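Local coordinates for protein metallopeptidase containing co-catalytic metalloactive site (Shewanella denitrificans OS217, PDB 3B2Y) that probably acts as a zinc-dependent metallocarboxypeptidase of the M14 family, with a nickel ion occupying the metal site in this crystal, at residues 22-32 / 107-115; 125-133 / 227-235. All coordinates share one frame; numbering follows the deposited sequence.

Contact 1 of 2, residues 22-32 / 107-115; sequences SNDIDAFYAQL and PLVNPTGFK
Apolar packing of a helix against a loop and the short helix after it makes this buried contact: Ile25, Phe28, Tyr29 and Leu32, on the first two turns of helix 25-39, meet Pro107, Leu108, Pro111 and Phe114, which follow edge strand 102-106 of the mixed sheet. The Phe114 ring turns an edge to the face of Phe28 in an inclined edge-to-face pair, centroids 5.4 Å apart and planes at 52°. With CG anti to the backbone N (chi1 -179°), the same ring reaches back to Ile25, whose CG1 lies 3.9 Å from Phe114 CD2. Ile25 CD1 continues to Pro111 CB at 3.6 Å. Leu108 CD2 fills the angle between the rings, 3.8 Å from Phe28 CE2 and seated over the rim of one Phe114 face. Tyr29 brings its OH to 3.7 Å from Pro111 CB while hydrogen-bonded to Ala53 O. At one end Asn23 ND2 donates to Lys115 O at 3.0 Å, a bent bond (139° at hydrogen) tilted from the carbonyl plane. Trp84 of helix 81-92 joins both phenylalanine rings, completing an aromatic cluster. Packing of a helix against the segment leaving an edge strand fits the alpha/beta fold of M14 peptidases, here away from the metal.

Contact 2 of 2, residues 125-133 / 227-235; sequences ENPNRGFTL and DTSFEAFLV
Beside the metal site, the loop 125-133 docks on the N-terminal end of helix 230-236, with Asn128 and Phe131 meeting Thr228, Phe230 and Phe233. Asn128 OD1 accepts from Phe230 N, the first residue of the helix, at 3.1 Å; the bond is nearly straight at hydrogen (171°), though the donor stands above the carbonyl plane. Two bonds to Thr228 follow: Gly130 N donates to its hydroxyl OG1 at 2.8 Å and Phe131 N to its carbonyl O at 2.7 Å. Thr228 holds OG1 between its backbone N and carbonyl carbon (chi1 70°), which turns the hydroxyl to Gly130. The Phe131 ring receives the edge of Phe230 on one face, planes at 64°, with Phe230 CB also over that face at 4.3 Å from the centroid, while Phe131 CB abuts Phe233 CB at 3.5 Å. Ser229 caps the helix through Ala232 N and is itself held by Asp227 OD1. An alanine in place of Asn128 would probably leave Phe230 N without its acceptor and open a gap beside the Glu231 carboxylate. Asn128 also touches the nickel ligands His76 and His170, and Asn126 OD1 accepts from both Asn128 N, in an Asx turn, and His76 NE2. One asparagine thus serves the helix start and the other a metal ligand, a second-shell arrangement that probably steadies His76.

How the contacts relate
From the N terminus, the chain enters contact 1 at 22-32, runs through the 42-49/52-58 hairpin, strand 68-73, helix 81-92 and strand 102-106, and closes that loop at 107-115. Soon afterwards 125-133 opens contact 2, which closes at 227-235 after helix 146-152 and strands 165-172, 179-183 and 221-223. The two loops are therefore in series, neither nested nor crossed. Contact 1 ties the first long helix to the loop and short helix that follow edge strand 102-106; contact 2 joins the loop by the metal to helix 230-236. Their centres lie about 21 Å apart, yet they touch where Asn110 ND2 packs 3.7 Å from Pro127 CG.

Contact 1 of 2, residues 22-32 / 107-115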
ATOM      1  N   SER A  22     -14.897  -6.288   6.178  1.00 26.05           N
ATOM      2  CA  SER A  22     -13.790  -5.558   5.673  1.00 27.33           C
ATOM      3  C   SER A  22     -13.747  -4.066   5.986  1.00 28.26           C
ATOM      4  O   SER A  22     -12.696  -3.468   5.899  1.00 28.03           O
ATOM      5  CB  SER A  22     -13.629  -5.806   4.165  1.00 27.89           C
ATOM      6  OG  SER A  22     -14.734  -5.416   3.427  1.00 28.09           O
ATOM      7  N   ASN A  23     -14.906  -3.460   6.255  1.00 27.23           N
ATOM      8  CA  ASN A  23     -15.002  -2.034   6.558  1.00 27.41           C
ATOM      9  C   ASN A  23     -15.140  -1.765   8.046  1.00 31.31           C
ATOM     10  O   ASN A  23     -15.536  -0.656   8.432  1.00 30.28           O
ATOM     11  CB  ASN A  23     -16.112  -1.344   5.751  1.00 29.18           C
ATOM     12  CG  ASN A  23     -17.475  -1.769   6.185  1.00 26.44           C
ATOM     13  OD1 ASN A  23     -17.622  -2.882   6.705  1.00 27.67           O
ATOM     14  ND2 ASN A  23     -18.489  -0.921   5.994  1.00 27.00           N
ATOM     15  N   ASP A  24     -14.780  -2.761   8.865  1.00 26.54           N
ATOM     16  CA  ASP A  24     -14.923  -2.642  10.323  1.00 31.27           C
ATOM     17  C   ASP A  24     -13.666  -1.900  10.806  1.00 31.91           C
ATOM     18  O   ASP A  24     -12.649  -2.477  11.231  1.00 31.04           O
ATOM     19  CB  ASP A  24     -15.109  -3.994  10.984  1.00 27.60           C
ATOM     20  CG  ASP A  24     -15.396  -3.892  12.433  1.00 34.05           C
ATOM     21  OD1 ASP A  24     -15.227  -2.789  12.999  1.00 31.84           O
ATOM     22  OD2 ASP A  24     -15.846  -4.921  13.003  1.00 36.38           O
ATOM     23  N   ILE A  25     -13.763  -0.583  10.713  1.00 31.11           N
ATOM     24  CA  ILE A  25     -12.578   0.272  10.945  1.00 31.77           C
ATOM     25  C   ILE A  25     -12.167   0.289  12.431  1.00 27.46           C
ATOM     26  O   ILE A  25     -10.989   0.352  12.767  1.00 28.32           O
ATOM     27  CB  ILE A  25     -12.846   1.705  10.393  1.00 35.27           C
ATOM     28  CG1 ILE A  25     -11.573   2.537  10.382  1.00 35.89           C
ATOM     29  CG2 ILE A  25     -13.914   2.413  11.155  1.00 28.33           C
ATOM     30  CD1 ILE A  25     -11.656   3.808   9.474  1.00 32.78           C
ATOM     31  N   ASP A  26     -13.132   0.130  13.345  1.00 29.75           N
ATOM     32  CA  ASP A  26     -12.792   0.090  14.758  1.00 32.60           C
ATOM     33  C   ASP A  26     -11.999  -1.171  15.103  1.00 32.01           C
ATOM     34  O   ASP A  26     -11.028  -1.106  15.820  1.00 29.59           O
ATOM     35  CB  ASP A  26     -14.056   0.164  15.634  1.00 34.35           C
ATOM     36  CG  ASP A  26     -14.732   1.566  15.580  1.00 41.70           C
ATOM     37  OD1 ASP A  26     -14.032   2.599  15.396  1.00 52.89           O
ATOM     38  OD2 ASP A  26     -15.962   1.634  15.758  1.00 50.00           O
ATOM     39  N   ALA A  27     -12.417  -2.305  14.549  1.00 31.23           N
ATOM     40  CA  ALA A  27     -11.703  -3.571  14.709  1.00 29.87           C
ATOM     41  C   ALA A  27     -10.318  -3.423  14.127  1.00 30.75           C
ATOM     42  O   ALA A  27      -9.357  -3.874  14.735  1.00 27.69           O
ATOM     43  CB  ALA A  27     -12.431  -4.706  14.000  1.00 30.85           C
ATOM     44  N   PHE A  28     -10.236  -2.820  12.945  1.00 27.98           N
ATOM     45  CA  PHE A  28      -8.921  -2.600  12.307  1.00 27.39           C
ATOM     46  C   PHE A  28      -7.978  -1.851  13.234  1.00 28.23           C
ATOM     47  O   PHE A  28      -6.859  -2.324  13.525  1.00 27.52           O
ATOM     48  CB  PHE A  28      -9.082  -1.853  10.984  1.00 29.02           C
ATOM     49  CG  PHE A  28      -7.782  -1.627  10.264  1.00 29.20           C
ATOM     50  CD1 PHE A  28      -7.124  -2.659   9.650  1.00 33.52           C
ATOM     51  CD2 PHE A  28      -7.201  -0.377  10.282  1.00 27.98           C
ATOM     52  CE1 PHE A  28      -5.941  -2.431   9.017  1.00 31.89           C
ATOM     53  CE2 PHE A  28      -6.025  -0.127   9.668  1.00 34.42           C
ATOM     54  CZ  PHE A  28      -5.368  -1.136   9.056  1.00 29.92           C
ATOM     55  N   TYR A  29      -8.435  -0.701  13.732  1.00 27.57           N
ATOM     56  CA  TYR A  29      -7.555   0.111  14.549  1.00 28.90           C
ATOM     57  C   TYR A  29      -7.136  -0.650  15.827  1.00 28.08           C
ATOM     58  O   TYR A  29      -5.981  -0.568  16.244  1.00 30.44           O
ATOM     59  CB  TYR A  29      -8.230   1.438  14.884  1.00 29.58           C
ATOM     60  CG  TYR A  29      -8.104   2.491  13.813  1.00 30.59           C
ATOM     61  CD1 TYR A  29      -6.900   3.154  13.603  1.00 43.87           C
ATOM     62  CD2 TYR A  29      -9.192   2.908  13.072  1.00 36.78           C
ATOM     63  CE1 TYR A  29      -6.770   4.175  12.637  1.00 44.72           C
ATOM     64  CE2 TYR A  29      -9.055   3.939  12.097  1.00 32.96           C
ATOM     65  CZ  TYR A  29      -7.856   4.544  11.887  1.00 40.09           C
ATOM     66  OH  TYR A  29      -7.785   5.514  10.913  1.00 36.98           O
ATOM     67  N   ALA A  30      -8.089  -1.326  16.458  1.00 28.96           N
ATOM     68  CA  ALA A  30      -7.824  -2.203  17.636  1.00 28.90           C
ATOM     69  C   ALA A  30      -6.779  -3.278  17.376  1.00 31.04           C
ATOM     70  O   ALA A  30      -5.815  -3.404  18.141  1.00 34.14           O
ATOM     71  CB  ALA A  30      -9.179  -2.830  18.190  1.00 30.97           C
ATOM     72  N   GLN A  31      -6.906  -4.021  16.270  1.00 29.32           N
ATOM     73  CA  GLN A  31      -5.944  -5.073  15.969  1.00 30.96           C
ATOM     74  C   GLN A  31      -4.579  -4.475  15.655  1.00 32.25           C
ATOM     75  O   GLN A  31      -3.547  -4.985  16.115  1.00 32.45           O
ATOM     76  CB  GLN A  31      -6.464  -5.976  14.821  1.00 30.82           C
ATOM     77  CG  GLN A  31      -7.668  -6.889  15.215  1.00 32.15           C
ATOM     78  N   LEU A  32      -4.566  -3.410  14.853  1.00 32.37           N
ATOM     79  CA  LEU A  32      -3.323  -2.732  14.453  1.00 29.52           C
ATOM     80  C   LEU A  32      -2.525  -2.272  15.697  1.00 32.91           C
ATOM     81  O   LEU A  32      -1.335  -2.417  15.785  1.00 29.48           O
ATOM     82  CB  LEU A  32      -3.689  -1.505  13.634  1.00 29.47           C
ATOM     83  CG  LEU A  32      -2.538  -0.587  13.287  1.00 33.58           C
ATOM     84  CD1 LEU A  32      -1.480  -1.404  12.499  1.00 39.00           C
ATOM     85  CD2 LEU A  32      -3.047   0.620  12.456  1.00 38.18           C
ATOM     86  N   PRO A 107      -0.573   2.472   7.055  1.00 28.94           N
ATOM     87  CA  PRO A 107      -1.511   1.404   6.834  1.00 34.22           C
ATOM     88  C   PRO A 107      -2.825   1.856   6.200  1.00 33.58           C
ATOM     89  O   PRO A 107      -3.483   1.065   5.547  1.00 34.42           O
ATOM     90  CB  PRO A 107      -1.849   0.916   8.277  1.00 35.83           C
ATOM     91  CG  PRO A 107      -0.806   1.407   9.116  1.00 40.87           C
ATOM     92  CD  PRO A 107      -0.313   2.696   8.477  1.00 33.42           C
ATOM     93  N   LEU A 108      -3.241   3.089   6.461  1.00 30.01           N
ATOM     94  CA  LEU A 108      -4.599   3.504   6.114  1.00 31.00           C
ATOM     95  C   LEU A 108      -4.688   5.005   5.899  1.00 31.74           C
ATOM     96  O   LEU A 108      -4.911   5.743   6.847  1.00 35.38           O
ATOM     97  CB  LEU A 108      -5.572   3.090   7.199  1.00 32.63           C
ATOM     98  CG  LEU A 108      -7.073   3.396   6.985  1.00 38.23           C
ATOM     99  CD1 LEU A 108      -7.564   2.894   5.548  1.00 35.81           C
ATOM    100  CD2 LEU A 108      -7.960   2.818   8.155  1.00 32.24           C
ATOM    101  N   VAL A 109      -4.526   5.442   4.656  1.00 30.75           N
ATOM    102  CA  VAL A 109      -4.483   6.854   4.305  1.00 31.89           C
ATOM    103  C   VAL A 109      -5.895   7.508   4.190  1.00 32.66           C
ATOM    104  O   VAL A 109      -6.077   8.697   4.488  1.00 32.05           O
ATOM    105  CB  VAL A 109      -3.699   6.987   3.027  1.00 33.69           C
ATOM    106  CG1 VAL A 109      -3.840   8.376   2.396  1.00 31.41           C
ATOM    107  CG2 VAL A 109      -2.229   6.587   3.270  1.00 34.57           C
ATOM    108  N   ASN A 110      -6.891   6.686   3.872  1.00 30.94           N
ATOM    109  CA  ASN A 110      -8.247   7.121   3.603  1.00 27.67           C
ATOM    110  C   ASN A 110      -9.284   6.426   4.552  1.00 28.49           C
ATOM    111  O   ASN A 110     -10.035   5.552   4.170  1.00 29.34           O
ATOM    112  CB  ASN A 110      -8.584   6.781   2.182  1.00 28.26           C
ATOM    113  CG  ASN A 110      -9.978   7.244   1.760  1.00 29.00           C
ATOM    114  OD1 ASN A 110     -10.682   7.994   2.442  1.00 28.90           O
ATOM    115  ND2 ASN A 110     -10.368   6.792   0.571  1.00 26.67           N
ATOM    116  N   PRO A 111      -9.249   6.773   5.824  1.00 26.18           N
ATOM    117  CA  PRO A 111     -10.200   6.055   6.722  1.00 26.43           C
ATOM    118  C   PRO A 111     -11.648   6.303   6.458  1.00 27.60           C
ATOM    119  O   PRO A 111     -12.454   5.382   6.637  1.00 28.53           O
ATOM    120  CB  PRO A 111      -9.825   6.633   8.091  1.00 25.66           C
ATOM    121  CG  PRO A 111      -9.185   7.955   7.786  1.00 30.00           C
ATOM    122  CD  PRO A 111      -8.371   7.652   6.569  1.00 32.14           C
ATOM    123  N   THR A 112     -12.038   7.486   5.978  1.00 28.03           N
ATOM    124  CA  THR A 112     -13.477   7.716   5.689  1.00 31.22           C
ATOM    125  C   THR A 112     -14.008   6.831   4.505  1.00 31.86           C
ATOM    126  O   THR A 112     -15.079   6.260   4.611  1.00 29.86           O
ATOM    127  CB  THR A 112     -13.808   9.179   5.513  1.00 31.54           C
ATOM    128  OG1 THR A 112     -13.247   9.690   4.300  1.00 32.25           O
ATOM    129  CG2 THR A 112     -13.338   9.977   6.741  1.00 33.01           C
ATOM    130  N   GLY A 113     -13.189   6.658   3.472  1.00 29.86           N
ATOM    131  CA  GLY A 113     -13.468   5.778   2.346  1.00 29.38           C
ATOM    132  C   GLY A 113     -13.470   4.312   2.776  1.00 29.85           C
ATOM    133  O   GLY A 113     -14.341   3.537   2.347  1.00 29.75           O
ATOM    134  N   PHE A 114     -12.511   3.930   3.613  1.00 27.59           N
ATOM    135  CA  PHE A 114     -12.382   2.576   4.139  1.00 28.71           C
ATOM    136  C   PHE A 114     -13.669   2.199   4.918  1.00 28.56           C
ATOM    137  O   PHE A 114     -14.197   1.125   4.723  1.00 26.65           O
ATOM    138  CB  PHE A 114     -11.143   2.485   5.001  1.00 33.00           C
ATOM    139  CG  PHE A 114     -10.876   1.137   5.592  1.00 33.36           C
ATOM    140  CD1 PHE A 114     -10.144   0.184   4.892  1.00 41.23           C
ATOM    141  CD2 PHE A 114     -11.267   0.853   6.885  1.00 45.91           C
ATOM    142  CE1 PHE A 114      -9.824  -1.042   5.476  1.00 38.60           C
ATOM    143  CE2 PHE A 114     -10.958  -0.365   7.470  1.00 43.35           C
ATOM    144  CZ  PHE A 114     -10.229  -1.314   6.751  1.00 31.37           C
ATOM    145  N   LYS A 115     -14.116   3.088   5.802  1.00 27.99           N
ATOM    146  CA  LYS A 115     -15.334   2.866   6.613  1.00 29.67           C
ATOM    147  C   LYS A 115     -16.546   2.640   5.721  1.00 28.38           C
ATOM    148  O   LYS A 115     -17.458   1.853   6.052  1.00 28.48           O
ATOM    149  CB  LYS A 115     -15.552   4.074   7.571  1.00 31.23           C
ATOM    150  CG  LYS A 115     -16.789   3.995   8.421  1.00 37.05           C
ATOM    151  CD  LYS A 115     -16.857   5.192   9.384  1.00 40.13           C
ATOM    152  CE  LYS A 115     -18.244   5.336   9.963  1.00 44.46           C
ATOM    153  NZ  LYS A 115     -19.139   5.948   8.951  1.00 57.90           N
TER

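Contact 2 of 2, residues 125-133 / 227-235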
ATOM      1  N   GLU A 125     -13.175  12.945  -3.038  1.00 32.43           N
ATOM      2  CA  GLU A 125     -11.837  13.150  -3.626  1.00 33.54           C
ATOM      3  C   GLU A 125     -11.084  11.813  -3.659  1.00 29.30           C
ATOM      4  O   GLU A 125     -11.187  11.028  -2.718  1.00 27.69           O
ATOM      5  CB  GLU A 125     -11.003  14.131  -2.738  1.00 32.42           C
ATOM      6  CG  GLU A 125     -11.663  15.520  -2.393  1.00 33.67           C
ATOM      7  CD  GLU A 125     -10.853  16.326  -1.313  1.00 41.91           C
ATOM      8  OE1 GLU A 125     -10.482  15.743  -0.249  1.00 31.22           O
ATOM      9  OE2 GLU A 125     -10.550  17.524  -1.580  1.00 40.43           O
ATOM     10  N   ASN A 126     -10.264  11.635  -4.691  1.00 33.20           N
ATOM     11  CA  ASN A 126      -9.319  10.513  -4.815  1.00 31.33           C
ATOM     12  C   ASN A 126      -7.979  10.848  -4.071  1.00 32.00           C
ATOM     13  O   ASN A 126      -7.185  11.687  -4.564  1.00 28.94           O
ATOM     14  CB  ASN A 126      -9.021  10.275  -6.272  1.00 30.83           C
ATOM     15  CG  ASN A 126      -8.172   9.030  -6.521  1.00 31.89           C
ATOM     16  OD1 ASN A 126      -7.497   8.503  -5.640  1.00 31.47           O
ATOM     17  ND2 ASN A 126      -8.243   8.535  -7.762  1.00 36.37           N
ATOM     18  N   PRO A 127      -7.716  10.215  -2.909  1.00 30.98           N
ATOM     19  CA  PRO A 127      -6.491  10.482  -2.164  1.00 30.37           C
ATOM     20  C   PRO A 127      -5.155  10.105  -2.881  1.00 26.69           C
ATOM     21  O   PRO A 127      -4.097  10.512  -2.427  1.00 31.20           O
ATOM     22  CB  PRO A 127      -6.669   9.631  -0.899  1.00 32.33           C
ATOM     23  CG  PRO A 127      -8.152   9.490  -0.761  1.00 34.63           C
ATOM     24  CD  PRO A 127      -8.525   9.222  -2.188  1.00 29.11           C
ATOM     25  N   ASN A 128      -5.197   9.321  -3.951  1.00 29.84           N
ATOM     26  CA  ASN A 128      -3.971   8.960  -4.637  1.00 29.02           C
ATOM     27  C   ASN A 128      -3.725   9.781  -5.884  1.00 33.84           C
ATOM     28  O   ASN A 128      -3.144   9.317  -6.863  1.00 33.66           O
ATOM     29  CB  ASN A 128      -3.983   7.473  -4.956  1.00 30.60           C
ATOM     30  CG  ASN A 128      -2.591   6.922  -5.188  1.00 30.10           C
ATOM     31  OD1 ASN A 128      -1.606   7.432  -4.631  1.00 33.01           O
ATOM     32  ND2 ASN A 128      -2.489   6.001  -6.145  1.00 33.63           N
ATOM     33  N   ARG A 129      -4.232  10.989  -5.890  1.00 33.68           N
ATOM     34  CA  ARG A 129      -3.972  11.846  -7.038  1.00 32.37           C
ATOM     35  C   ARG A 129      -3.417  13.187  -6.638  1.00 30.23           C
ATOM     36  O   ARG A 129      -3.571  13.609  -5.546  1.00 30.91           O
ATOM     37  CB  ARG A 129      -5.241  12.067  -7.872  1.00 38.13           C
ATOM     38  CG  ARG A 129      -5.843  10.808  -8.409  1.00 42.50           C
ATOM     39  CD  ARG A 129      -6.398  10.980  -9.806  1.00 52.96           C
ATOM     40  NE  ARG A 129      -6.517   9.691 -10.492  1.00 63.00           N
ATOM     41  CZ  ARG A 129      -7.349   9.444 -11.502  1.00 66.03           C
ATOM     42  NH1 ARG A 129      -8.157  10.408 -11.955  1.00 66.18           N
ATOM     43  NH2 ARG A 129      -7.376   8.227 -12.065  1.00 60.67           N
ATOM     44  N   GLY A 130      -2.786  13.869  -7.571  1.00 28.92           N
ATOM     45  CA  GLY A 130      -2.374  15.237  -7.334  1.00 31.85           C
ATOM     46  C   GLY A 130      -1.012  15.471  -6.731  1.00 34.13           C
ATOM     47  O   GLY A 130      -0.712  16.637  -6.355  1.00 32.58           O
ATOM     48  N   PHE A 131      -0.178  14.423  -6.597  1.00 28.75           N
ATOM     49  CA  PHE A 131       1.089  14.621  -5.874  1.00 33.05           C
ATOM     50  C   PHE A 131       2.130  15.042  -6.865  1.00 40.28           C
ATOM     51  O   PHE A 131       2.406  14.331  -7.858  1.00 41.43           O
ATOM     52  CB  PHE A 131       1.586  13.369  -5.159  1.00 31.36           C
ATOM     53  CG  PHE A 131       0.661  12.847  -4.064  1.00 28.66           C
ATOM     54  CD1 PHE A 131      -0.373  11.966  -4.355  1.00 26.68           C
ATOM     55  CD2 PHE A 131       0.830  13.238  -2.719  1.00 29.15           C
ATOM     56  CE1 PHE A 131      -1.207  11.473  -3.314  1.00 31.42           C
ATOM     57  CE2 PHE A 131       0.002  12.739  -1.704  1.00 36.30           C
ATOM     58  CZ  PHE A 131      -1.027  11.891  -2.001  1.00 33.39           C
ATOM     59  N   THR A 132       2.634  16.233  -6.630  1.00 45.87           N
ATOM     60  CA  THR A 132       3.645  16.865  -7.461  1.00 50.98           C
ATOM     61  C   THR A 132       4.509  17.820  -6.638  1.00 54.02           C
ATOM     62  O   THR A 132       5.545  18.210  -7.112  1.00 58.34           O
ATOM     63  CB  THR A 132       3.076  17.566  -8.716  1.00 50.95           C
ATOM     64  OG1 THR A 132       2.415  18.755  -8.331  1.00 51.85           O
ATOM     65  CG2 THR A 132       2.086  16.738  -9.412  1.00 52.59           C
ATOM     66  N   LEU A 133       4.097  18.089  -5.392  1.00 56.06           N
ATOM     67  CA  LEU A 133       4.376  19.288  -4.581  1.00 58.98           C
ATOM     68  C   LEU A 133       5.043  18.945  -3.252  1.00 59.85           C
ATOM     69  O   LEU A 133       6.163  19.297  -2.962  1.00 57.64           O
ATOM     70  CB  LEU A 133       3.082  19.989  -4.191  1.00 57.91           C
ATOM     71  CG  LEU A 133       1.738  19.926  -4.916  1.00 61.17           C
ATOM     72  CD1 LEU A 133       1.241  18.557  -5.046  1.00 52.51           C
ATOM     73  CD2 LEU A 133       0.729  20.762  -4.177  1.00 62.03           C
ATOM     74  N   ASP A 227       2.604   9.218 -13.212  1.00 32.59           N
ATOM     75  CA  ASP A 227       1.369   9.951 -13.143  1.00 33.32           C
ATOM     76  C   ASP A 227       1.456  10.816 -11.886  1.00 32.74           C
ATOM     77  O   ASP A 227       2.576  11.140 -11.450  1.00 34.17           O
ATOM     78  CB  ASP A 227       0.222   8.966 -13.089  1.00 35.96           C
ATOM     79  CG  ASP A 227       0.311   8.039 -11.912  1.00 42.22           C
ATOM     80  OD1 ASP A 227       1.295   8.135 -11.114  1.00 39.37           O
ATOM     81  OD2 ASP A 227      -0.636   7.228 -11.765  1.00 49.48           O
ATOM     82  N   THR A 228       0.326  11.192 -11.276  1.00 31.86           N
ATOM     83  CA  THR A 228       0.402  12.067 -10.084  1.00 31.38           C
ATOM     84  C   THR A 228       0.133  11.335  -8.754  1.00 31.23           C
ATOM     85  O   THR A 228      -0.278  11.945  -7.764  1.00 33.80           O
ATOM     86  CB  THR A 228      -0.547  13.288 -10.155  1.00 33.82           C
ATOM     87  OG1 THR A 228      -1.922  12.869 -10.047  1.00 33.13           O
ATOM     88  CG2 THR A 228      -0.301  14.083 -11.404  1.00 28.25           C
ATOM     89  N   SER A 229       0.415  10.054  -8.747  1.00 27.86           N
ATOM     90  CA  SER A 229       0.190   9.187  -7.619  1.00 30.37           C
ATOM     91  C   SER A 229       1.267   9.436  -6.563  1.00 26.43           C
ATOM     92  O   SER A 229       2.335  10.036  -6.828  1.00 27.04           O
ATOM     93  CB  SER A 229       0.279   7.734  -8.069  1.00 30.84           C
ATOM     94  OG  SER A 229       1.608   7.441  -8.484  1.00 31.05           O
ATOM     95  N   PHE A 230       0.990   8.954  -5.369  1.00 31.75           N
ATOM     96  CA  PHE A 230       1.897   9.075  -4.240  1.00 31.40           C
ATOM     97  C   PHE A 230       3.237   8.387  -4.559  1.00 30.38           C
ATOM     98  O   PHE A 230       4.288   8.947  -4.384  1.00 33.04           O
ATOM     99  CB  PHE A 230       1.244   8.351  -3.068  1.00 34.59           C
ATOM    100  CG  PHE A 230       2.045   8.334  -1.792  1.00 31.43           C
ATOM    101  CD1 PHE A 230       2.302   9.484  -1.129  1.00 31.79           C
ATOM    102  CD2 PHE A 230       2.413   7.118  -1.203  1.00 34.76           C
ATOM    103  CE1 PHE A 230       3.021   9.476   0.109  1.00 33.54           C
ATOM    104  CE2 PHE A 230       3.079   7.072   0.038  1.00 32.22           C
ATOM    105  CZ  PHE A 230       3.378   8.273   0.702  1.00 34.49           C
ATOM    106  N   GLU A 231       3.148   7.183  -5.098  1.00 31.58           N
ATOM    107  CA  GLU A 231       4.340   6.387  -5.440  1.00 30.72           C
ATOM    108  C   GLU A 231       5.186   7.068  -6.527  1.00 27.96           C
ATOM    109  O   GLU A 231       6.406   7.056  -6.448  1.00 28.73           O
ATOM    110  CB  GLU A 231       3.937   4.925  -5.749  1.00 38.90           C
ATOM    111  CG  GLU A 231       2.914   4.733  -6.883  1.00 45.84           C
ATOM    112  CD  GLU A 231       1.430   4.809  -6.468  1.00 48.64           C
ATOM    113  OE1 GLU A 231       1.069   5.398  -5.424  1.00 40.17           O
ATOM    114  OE2 GLU A 231       0.608   4.279  -7.245  1.00 59.23           O
ATOM    115  N   ALA A 232       4.593   7.624  -7.562  1.00 25.53           N
ATOM    116  CA  ALA A 232       5.409   8.302  -8.594  1.00 28.36           C
ATOM    117  C   ALA A 232       6.087   9.533  -8.016  1.00 29.21           C
ATOM    118  O   ALA A 232       7.236   9.851  -8.370  1.00 28.89           O
ATOM    119  CB  ALA A 232       4.578   8.672  -9.837  1.00 31.03           C
ATOM    120  N   PHE A 233       5.352  10.262  -7.198  1.00 31.91           N
ATOM    121  CA  PHE A 233       5.879  11.391  -6.399  1.00 31.70           C
ATOM    122  C   PHE A 233       7.137  10.993  -5.595  1.00 29.87           C
ATOM    123  O   PHE A 233       8.170  11.661  -5.641  1.00 27.42           O
ATOM    124  CB  PHE A 233       4.810  11.932  -5.415  1.00 33.71           C
ATOM    125  CG  PHE A 233       5.346  12.945  -4.472  1.00 27.31           C
ATOM    126  CD1 PHE A 233       5.627  14.233  -4.929  1.00 36.42           C
ATOM    127  CD2 PHE A 233       5.637  12.632  -3.117  1.00 31.72           C
ATOM    128  CE1 PHE A 233       6.182  15.193  -4.056  1.00 37.77           C
ATOM    129  CE2 PHE A 233       6.198  13.588  -2.245  1.00 28.87           C
ATOM    130  CZ  PHE A 233       6.431  14.886  -2.710  1.00 37.44           C
ATOM    131  N   LEU A 234       7.056   9.900  -4.864  1.00 24.36           N
ATOM    132  CA  LEU A 234       8.204   9.486  -4.075  1.00 23.89           C
ATOM    133  C   LEU A 234       9.412   9.078  -4.991  1.00 24.58           C
ATOM    134  O   LEU A 234      10.527   9.307  -4.632  1.00 24.51           O
ATOM    135  CB  LEU A 234       7.861   8.431  -3.070  1.00 27.26           C
ATOM    136  CG  LEU A 234       6.771   8.680  -2.066  1.00 26.74           C
ATOM    137  CD1 LEU A 234       6.476   7.401  -1.353  1.00 35.18           C
ATOM    138  CD2 LEU A 234       7.290   9.729  -1.144  1.00 26.67           C
ATOM    139  N   VAL A 235       9.156   8.502  -6.169  1.00 24.49           N
ATOM    140  CA  VAL A 235      10.216   8.195  -7.106  1.00 24.47           C
ATOM    141  C   VAL A 235      10.850   9.480  -7.634  1.00 30.32           C
ATOM    142  O   VAL A 235      12.079   9.608  -7.704  1.00 30.10           O
ATOM    143  CB  VAL A 235       9.680   7.270  -8.197  1.00 28.25           C
ATOM    144  CG1 VAL A 235      10.697   7.095  -9.364  1.00 31.76           C
ATOM    145  CG2 VAL A 235       9.246   5.896  -7.502  1.00 25.04           C
TER
HETATM  146  O   HOH W   1      -2.982   8.374  -9.535  1.00 49.69           O